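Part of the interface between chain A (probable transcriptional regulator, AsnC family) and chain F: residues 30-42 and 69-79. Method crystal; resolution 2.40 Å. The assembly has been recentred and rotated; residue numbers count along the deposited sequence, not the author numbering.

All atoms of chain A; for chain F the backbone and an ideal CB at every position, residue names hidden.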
ATOM      1  N   GLU A  30     -26.226 -11.769   8.561  1.00 40.20           N
ATOM      2  CA  GLU A  30     -26.291 -10.315   8.689  1.00 39.00           C
ATOM      3  C   GLU A  30     -25.462  -9.763   7.551  1.00 37.45           C
ATOM      4  O   GLU A  30     -24.449 -10.329   7.221  1.00 37.18           O
ATOM      5  CB  GLU A  30     -25.713  -9.838  10.036  1.00 39.19           C
ATOM      6  CG  GLU A  30     -26.517 -10.242  11.285  1.00 39.73           C
ATOM      7  CD  GLU A  30     -25.826  -9.903  12.600  1.00 40.38           C
ATOM      8  OE1 GLU A  30     -25.253  -8.785  12.716  1.00 40.17           O
ATOM      9  OE2 GLU A  30     -25.879 -10.757  13.530  1.00 41.21           O
ATOM     10  N   VAL A  31     -25.935  -8.704   6.905  1.00 36.68           N
ATOM     11  CA  VAL A  31     -25.123  -7.975   5.938  1.00 35.79           C
ATOM     12  C   VAL A  31     -25.402  -6.484   6.053  1.00 35.83           C
ATOM     13  O   VAL A  31     -26.530  -6.071   6.311  1.00 36.43           O
ATOM     14  CB  VAL A  31     -25.248  -8.532   4.491  1.00 36.07           C
ATOM     15  CG1 VAL A  31     -26.687  -8.659   4.063  1.00 34.14           C
ATOM     16  CG2 VAL A  31     -24.386  -7.704   3.488  1.00 36.45           C
ATOM     17  N   TYR A  32     -24.359  -5.677   5.916  1.00 35.59           N
ATOM     18  CA  TYR A  32     -24.457  -4.273   6.219  1.00 35.21           C
ATOM     19  C   TYR A  32     -23.689  -3.448   5.239  1.00 35.15           C
ATOM     20  O   TYR A  32     -22.691  -3.892   4.679  1.00 35.41           O
ATOM     21  CB  TYR A  32     -23.875  -3.961   7.605  1.00 35.39           C
ATOM     22  CG  TYR A  32     -24.524  -4.674   8.746  1.00 35.08           C
ATOM     23  CD1 TYR A  32     -25.644  -4.147   9.370  1.00 34.80           C
ATOM     24  CD2 TYR A  32     -24.009  -5.875   9.212  1.00 36.10           C
ATOM     25  CE1 TYR A  32     -26.255  -4.816  10.427  1.00 35.24           C
ATOM     26  CE2 TYR A  32     -24.604  -6.555  10.261  1.00 36.74           C
ATOM     27  CZ  TYR A  32     -25.725  -6.015  10.867  1.00 36.75           C
ATOM     28  OH  TYR A  32     -26.312  -6.687  11.911  1.00 37.00           O
ATOM     29  N   SER A  33     -24.190  -2.233   5.050  1.00 35.01           N
ATOM     30  CA  SER A  33     -23.425  -1.120   4.569  1.00 34.70           C
ATOM     31  C   SER A  33     -22.612  -0.595   5.728  1.00 33.91           C
ATOM     32  O   SER A  33     -23.161  -0.324   6.820  1.00 33.41           O
ATOM     33  CB  SER A  33     -24.371  -0.025   4.078  1.00 34.69           C
ATOM     34  OG  SER A  33     -24.621  -0.232   2.711  1.00 37.28           O
ATOM     35  N   VAL A  34     -21.308  -0.459   5.489  1.00 33.31           N
ATOM     36  CA  VAL A  34     -20.361  -0.028   6.521  1.00 33.06           C
ATOM     37  C   VAL A  34     -19.470   1.126   6.068  1.00 33.13           C
ATOM     38  O   VAL A  34     -19.256   1.334   4.868  1.00 33.12           O
ATOM     39  CB  VAL A  34     -19.412  -1.197   6.995  1.00 33.09           C
ATOM     40  CG1 VAL A  34     -20.158  -2.211   7.795  1.00 31.76           C
ATOM     41  CG2 VAL A  34     -18.677  -1.850   5.794  1.00 31.64           C
ATOM     42  N   THR A  35     -18.912   1.842   7.046  1.00 33.50           N
ATOM     43  CA  THR A  35     -17.796   2.781   6.806  1.00 33.56           C
ATOM     44  C   THR A  35     -16.561   1.967   6.465  1.00 33.38           C
ATOM     45  O   THR A  35     -16.527   0.776   6.710  1.00 33.52           O
ATOM     46  CB  THR A  35     -17.519   3.662   8.041  1.00 33.90           C
ATOM     47  OG1 THR A  35     -17.115   2.831   9.152  1.00 34.16           O
ATOM     48  CG2 THR A  35     -18.754   4.447   8.413  1.00 32.64           C
ATOM     49  N   GLY A  36     -15.567   2.578   5.842  1.00 34.73           N
ATOM     50  CA  GLY A  36     -14.335   1.851   5.549  1.00 35.52           C
ATOM     51  C   GLY A  36     -14.022   1.664   4.092  1.00 36.97           C
ATOM     52  O   GLY A  36     -14.680   2.257   3.226  1.00 37.39           O
ATOM     53  N   PRO A  37     -13.026   0.814   3.794  1.00 37.61           N
ATOM     54  CA  PRO A  37     -12.632   0.631   2.402  1.00 37.76           C
ATOM     55  C   PRO A  37     -13.504  -0.403   1.637  1.00 37.92           C
ATOM     56  O   PRO A  37     -13.363  -0.550   0.419  1.00 38.51           O
ATOM     57  CB  PRO A  37     -11.176   0.144   2.515  1.00 38.03           C
ATOM     58  CG  PRO A  37     -11.027  -0.430   3.922  1.00 37.44           C
ATOM     59  CD  PRO A  37     -12.258  -0.059   4.714  1.00 37.82           C
ATOM     60  N   TYR A  38     -14.370  -1.120   2.349  1.00 37.36           N
ATOM     61  CA  TYR A  38     -15.288  -2.081   1.730  1.00 36.53           C
ATOM     62  C   TYR A  38     -16.684  -1.630   2.129  1.00 36.55           C
ATOM     63  O   TYR A  38     -16.969  -1.535   3.312  1.00 36.86           O
ATOM     64  CB  TYR A  38     -15.030  -3.504   2.238  1.00 35.48           C
ATOM     65  CG  TYR A  38     -13.758  -4.181   1.707  1.00 34.97           C
ATOM     66  CD1 TYR A  38     -13.804  -4.983   0.564  1.00 33.47           C
ATOM     67  CD2 TYR A  38     -12.515  -4.064   2.384  1.00 34.47           C
ATOM     68  CE1 TYR A  38     -12.666  -5.628   0.076  1.00 32.47           C
ATOM     69  CE2 TYR A  38     -11.364  -4.698   1.899  1.00 30.98           C
ATOM     70  CZ  TYR A  38     -11.456  -5.488   0.745  1.00 34.30           C
ATOM     71  OH  TYR A  38     -10.355  -6.145   0.222  1.00 34.27           O
ATOM     72  N   ASP A  39     -17.547  -1.335   1.155  1.00 36.15           N
ATOM     73  CA  ASP A  39     -18.892  -0.808   1.452  1.00 35.88           C
ATOM     74  C   ASP A  39     -19.820  -1.787   2.119  1.00 34.15           C
ATOM     75  O   ASP A  39     -20.678  -1.385   2.874  1.00 34.61           O
ATOM     76  CB  ASP A  39     -19.553  -0.209   0.192  1.00 36.91           C
ATOM     77  CG  ASP A  39     -18.628   0.740  -0.525  1.00 40.32           C
ATOM     78  OD1 ASP A  39     -18.829   1.972  -0.378  1.00 44.47           O
ATOM     79  OD2 ASP A  39     -17.663   0.246  -1.173  1.00 43.08           O
ATOM     80  N   LEU A  40     -19.648  -3.068   1.847  1.00 33.54           N
ATOM     81  CA  LEU A  40     -20.515  -4.092   2.427  1.00 33.49           C
ATOM     82  C   LEU A  40     -19.710  -5.124   3.223  1.00 32.83           C
ATOM     83  O   LEU A  40     -18.619  -5.497   2.815  1.00 32.54           O
ATOM     84  CB  LEU A  40     -21.343  -4.808   1.321  1.00 32.69           C
ATOM     85  CG  LEU A  40     -22.349  -4.015   0.461  1.00 33.79           C
ATOM     86  CD1 LEU A  40     -22.732  -4.790  -0.828  1.00 32.57           C
ATOM     87  CD2 LEU A  40     -23.614  -3.635   1.249  1.00 31.39           C
ATOM     88  N   VAL A  41     -20.269  -5.592   4.337  1.00 32.67           N
ATOM     89  CA  VAL A  41     -19.688  -6.715   5.083  1.00 32.44           C
ATOM     90  C   VAL A  41     -20.783  -7.738   5.259  1.00 32.66           C
ATOM     91  O   VAL A  41     -21.860  -7.388   5.760  1.00 31.96           O
ATOM     92  CB  VAL A  41     -19.175  -6.314   6.519  1.00 32.29           C
ATOM     93  CG1 VAL A  41     -18.641  -7.538   7.279  1.00 31.45           C
ATOM     94  CG2 VAL A  41     -18.096  -5.257   6.441  1.00 31.85           C
ATOM     95  N   ALA A  42     -20.510  -8.992   4.889  1.00 32.42           N
ATOM     96  CA  ALA A  42     -21.422 -10.073   5.240  1.00 33.86           C
ATOM     97  C   ALA A  42     -20.917 -10.948   6.389  1.00 34.57           C
ATOM     98  O   ALA A  42     -19.845 -11.533   6.302  1.00 34.60           O
ATOM     99  CB  ALA A  42     -21.760 -10.950   4.005  1.00 33.67           C
TER
ATOM    100  N   UNK F  69      -5.967  -0.935  15.420  1.00 47.82           N
ATOM    101  CA  UNK F  69      -7.387  -1.230  15.437  1.00 46.60           C
ATOM    102  C   UNK F  69      -8.023  -0.593  14.181  1.00 45.74           C
ATOM    103  O   UNK F  69      -7.579   0.489  13.728  1.00 45.01           O
ATOM    104  CB  UNK F  69      -8.039  -0.713  16.721  1.00 46.60           C
ATOM    105  N   UNK F  70      -9.039  -1.254  13.608  1.00 44.01           N
ATOM    106  CA  UNK F  70      -9.816  -0.634  12.521  1.00 42.32           C
ATOM    107  C   UNK F  70     -11.306  -0.938  12.586  1.00 40.69           C
ATOM    108  O   UNK F  70     -11.702  -2.073  12.407  1.00 40.77           O
ATOM    109  CB  UNK F  70      -9.273  -1.099  11.168  1.00 42.32           C
ATOM    110  N   UNK F  71     -12.123   0.087  12.847  1.00 39.11           N
ATOM    111  CA  UNK F  71     -13.567  -0.094  13.029  1.00 37.47           C
ATOM    112  C   UNK F  71     -14.362   0.133  11.736  1.00 36.57           C
ATOM    113  O   UNK F  71     -14.271   1.190  11.096  1.00 35.10           O
ATOM    114  CB  UNK F  71     -14.073   0.859  14.114  1.00 37.47           C
ATOM    115  N   UNK F  72     -15.134  -0.891  11.385  1.00 35.51           N
ATOM    116  CA  UNK F  72     -16.087  -0.838  10.275  1.00 34.91           C
ATOM    117  C   UNK F  72     -17.474  -0.701  10.883  1.00 34.67           C
ATOM    118  O   UNK F  72     -18.043  -1.675  11.362  1.00 35.07           O
ATOM    119  CB  UNK F  72     -15.989  -2.075   9.379  1.00 34.91           C
ATOM    120  N   UNK F  73     -18.005   0.514  10.889  1.00 34.83           N
ATOM    121  CA  UNK F  73     -19.307   0.760  11.490  1.00 35.70           C
ATOM    122  C   UNK F  73     -20.485   0.658  10.503  1.00 35.70           C
ATOM    123  O   UNK F  73     -20.508   1.315   9.475  1.00 35.67           O
ATOM    124  CB  UNK F  73     -19.304   2.148  12.134  1.00 35.70           C
ATOM    125  N   UNK F  74     -21.473  -0.138  10.882  1.00 36.16           N
ATOM    126  CA  UNK F  74     -22.621  -0.455  10.047  1.00 36.67           C
ATOM    127  C   UNK F  74     -23.673   0.624  10.187  1.00 37.53           C
ATOM    128  O   UNK F  74     -24.205   0.854  11.285  1.00 37.81           O
ATOM    129  CB  UNK F  74     -23.203  -1.822  10.413  1.00 36.67           C
ATOM    130  N   UNK F  75     -23.980   1.293   9.078  1.00 38.20           N
ATOM    131  CA  UNK F  75     -24.992   2.324   9.127  1.00 39.28           C
ATOM    132  C   UNK F  75     -26.356   1.883   8.512  1.00 40.43           C
ATOM    133  O   UNK F  75     -27.421   2.406   8.876  1.00 39.81           O
ATOM    134  CB  UNK F  75     -24.467   3.563   8.400  1.00 39.28           C
ATOM    135  N   UNK F  76     -26.306   0.878   7.633  1.00 41.30           N
ATOM    136  CA  UNK F  76     -27.510   0.258   7.125  1.00 41.90           C
ATOM    137  C   UNK F  76     -27.453  -1.261   7.040  1.00 41.91           C
ATOM    138  O   UNK F  76     -26.514  -1.824   6.474  1.00 42.07           O
ATOM    139  CB  UNK F  76     -27.819   0.827   5.739  1.00 41.90           C
ATOM    140  N   UNK F  77     -28.480  -1.911   7.586  1.00 42.25           N
ATOM    141  CA  UNK F  77     -28.686  -3.347   7.427  1.00 43.23           C
ATOM    142  C   UNK F  77     -29.523  -3.685   6.176  1.00 44.33           C
ATOM    143  O   UNK F  77     -30.316  -2.864   5.714  1.00 45.23           O
ATOM    144  CB  UNK F  77     -29.368  -3.909   8.676  1.00 43.23           C
ATOM    145  N   UNK F  78     -29.308  -4.870   5.607  1.00 45.33           N
ATOM    146  CA  UNK F  78     -30.138  -5.384   4.521  1.00 46.61           C
ATOM    147  C   UNK F  78     -30.795  -6.682   5.004  1.00 48.89           C
ATOM    148  O   UNK F  78     -30.138  -7.707   5.054  1.00 49.08           O
ATOM    149  CB  UNK F  78     -29.315  -5.616   3.253  1.00 46.61           C
ATOM    150  N   UNK F  79     -32.093  -6.634   5.376  1.00 51.53           N
ATOM    151  CA  UNK F  79     -32.767  -7.819   5.920  1.00 53.54           C
ATOM    152  C   UNK F  79     -33.176  -8.850   4.859  1.00 55.95           C
ATOM    153  O   UNK F  79     -32.864  -8.682   3.666  1.00 56.62           O
ATOM    154  CB  UNK F  79     -34.011  -7.380   6.695  1.00 53.54           C
TER

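Strand 69-77 of chain F runs antiparallel, at a slant, to strand 30-34 of chain A. The backbone pairing fixes which position meets which residue of chain A.

Position 69 has nothing of the chain A stretch within reach, so almost any strand-compatible residue would serve. It is T69(F), and it makes no contact here.

At position 70 the ideal CB is still remote and points sideways. Only a long side chain could reach P37(A), and polar or apolar ends would both be tolerated. The residue is E70(F). Its OE2 lies 3.7 Å from P37(A) CD.

Position 71 also has its CB out of range, so the side chain is little constrained. The backbone is the useful part. The residue is T71(F), whose O accepts a hydrogen bond from a water (2.8 Å) that also bonds T35(A) OG1 (3.0 Å).

At position 72 the ideal CB is 4.3 Å from V34(A) CB and 4.8 Å from V41(A) CG2. These apolar groups suit leucine, isoleucine, valine or methionine. L72(F) is found. Its CD2 is 4.2 Å from V41(A) CG2, and its CD1 is 4.4 Å from P37(A) CD.

Position 73 binds through its backbone. T35(A) N donates to its O (3.0 Å), and its own N donates to T35(A) OG1 (3.0 Å). The ideal CB lies 3.8 Å from T35(A) OG1 but points sideways, so many residues would fit. L73(F) is deposited, and the end of its side chain leads away.

At position 74 the ideal CB is 3.5 Å from Y32(A) CD1 and 4.0 Å from V34(A) CG1. With such close neighbours, a small residue such as alanine or serine fits most readily. It is A74(F), on the same sheet face as Y32(A) and V34(A).

Position 75 sits at a beta bulge, where the register shifts by one. Its psi of -23° departs from regular strand values. Its N donates to S33(A) O (2.9 Å), and the N of 76 gives the same O a weak bond. The CB points sideways, but a long or aromatic side chain could turn back toward the backbone and side chains of S33(A) to T35(A). F75(F) does so with chi1 in p. S33(A) CB lies over one ring face, 4.1 Å from the ring centroid.

At position 76 the O accepts from S33(A) N (2.8 Å). The ideal CB is 3.9 Å from S33(A) CB, and no charge is offered, so various residues would do. R76(F) is extended, and its end leads away.

At position 77 the ideal CB is 3.7 Å from Y32(A) CE1. A small or modest apolar residue suits. A77(F) packs there, its CB 3.6 Å from that CE1.

Position 78 donates from its N to V31(A) O (3.1 Å). The ideal CB is 4.1 Å from V31(A) CG1. L40(A) offers apolar surface and S33(A) a hydroxyl, so a long side chain with a polar tip is favoured. Y78(F) fits: its CE2 is 3.5 Å from L40(A) CD2, and its OH hydrogen-bonds S33(A) OG (2.7 Å).

At position 79 the CB points away from chain A and has nothing of the stretch within 5.5 Å, so many residues would serve. It is P79(F), which makes no contact here.

Chain F 69-79: TETLLAFRAYP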
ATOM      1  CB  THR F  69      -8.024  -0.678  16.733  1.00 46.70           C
ATOM      2  OG1 THR F  69      -9.124  -1.488  17.123  1.00 49.03           O
ATOM      3  CG2 THR F  69      -8.486   0.759  16.578  1.00 45.71           C
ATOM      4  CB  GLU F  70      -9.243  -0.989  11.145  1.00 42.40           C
ATOM      5  CG  GLU F  70      -9.574   0.046  10.088  1.00 44.53           C
ATOM      6  CD  GLU F  70      -9.518  -0.490   8.664  1.00 47.39           C
ATOM      7  OE1 GLU F  70      -8.718  -1.407   8.380  1.00 49.64           O
ATOM      8  OE2 GLU F  70     -10.264   0.032   7.815  1.00 48.08           O
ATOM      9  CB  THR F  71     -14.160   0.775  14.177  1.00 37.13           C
ATOM     10  OG1 THR F  71     -13.536   0.427  15.406  1.00 38.83           O
ATOM     11  CG2 THR F  71     -15.685   0.536  14.344  1.00 36.47           C
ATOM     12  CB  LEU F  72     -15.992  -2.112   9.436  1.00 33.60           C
ATOM     13  CG  LEU F  72     -14.872  -2.374   8.421  1.00 32.43           C
ATOM     14  CD1 LEU F  72     -13.581  -1.593   8.577  1.00 29.70           C
ATOM     15  CD2 LEU F  72     -14.578  -3.851   8.316  1.00 29.52           C
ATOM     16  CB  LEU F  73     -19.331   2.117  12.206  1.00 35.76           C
ATOM     17  CG  LEU F  73     -20.486   2.334  13.193  1.00 36.11           C
ATOM     18  CD1 LEU F  73     -20.296   1.543  14.440  1.00 39.02           C
ATOM     19  CD2 LEU F  73     -20.575   3.746  13.592  1.00 37.74           C
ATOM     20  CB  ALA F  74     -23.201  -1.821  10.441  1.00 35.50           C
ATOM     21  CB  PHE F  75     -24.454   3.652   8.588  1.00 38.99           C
ATOM     22  CG  PHE F  75     -23.916   3.589   7.183  1.00 38.44           C
ATOM     23  CD1 PHE F  75     -24.781   3.635   6.087  1.00 36.10           C
ATOM     24  CD2 PHE F  75     -22.539   3.552   6.954  1.00 36.40           C
ATOM     25  CE1 PHE F  75     -24.295   3.602   4.798  1.00 34.43           C
ATOM     26  CE2 PHE F  75     -22.036   3.517   5.661  1.00 35.93           C
ATOM     27  CZ  PHE F  75     -22.924   3.548   4.574  1.00 37.54           C
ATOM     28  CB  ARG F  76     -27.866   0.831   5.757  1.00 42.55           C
ATOM     29  CG  ARG F  76     -29.139   0.234   5.224  1.00 43.50           C
ATOM     30  CD  ARG F  76     -29.325   0.572   3.796  1.00 45.16           C
ATOM     31  NE  ARG F  76     -30.380  -0.238   3.199  1.00 42.90           N
ATOM     32  CZ  ARG F  76     -30.923   0.028   2.021  1.00 41.35           C
ATOM     33  NH1 ARG F  76     -30.508   1.084   1.331  1.00 36.90           N
ATOM     34  NH2 ARG F  76     -31.867  -0.774   1.537  1.00 40.84           N
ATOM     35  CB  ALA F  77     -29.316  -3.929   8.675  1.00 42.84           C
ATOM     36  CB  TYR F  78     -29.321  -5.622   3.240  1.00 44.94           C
ATOM     37  CG  TYR F  78     -28.626  -4.384   2.719  1.00 42.99           C
ATOM     38  CD1 TYR F  78     -29.255  -3.547   1.796  1.00 40.83           C
ATOM     39  CD2 TYR F  78     -27.348  -4.032   3.158  1.00 40.29           C
ATOM     40  CE1 TYR F  78     -28.640  -2.396   1.337  1.00 39.73           C
ATOM     41  CE2 TYR F  78     -26.723  -2.884   2.691  1.00 39.83           C
ATOM     42  CZ  TYR F  78     -27.376  -2.068   1.779  1.00 40.86           C
ATOM     43  OH  TYR F  78     -26.769  -0.924   1.298  1.00 41.07           O
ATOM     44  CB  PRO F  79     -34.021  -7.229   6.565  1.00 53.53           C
ATOM     45  CG  PRO F  79     -34.353  -6.066   5.685  1.00 52.79           C
ATOM     46  CD  PRO F  79     -33.004  -5.470   5.324  1.00 51.55           C
TER
HETATM   47  O   HOH W   1     -14.174   2.628   8.703  1.00 30.23           O
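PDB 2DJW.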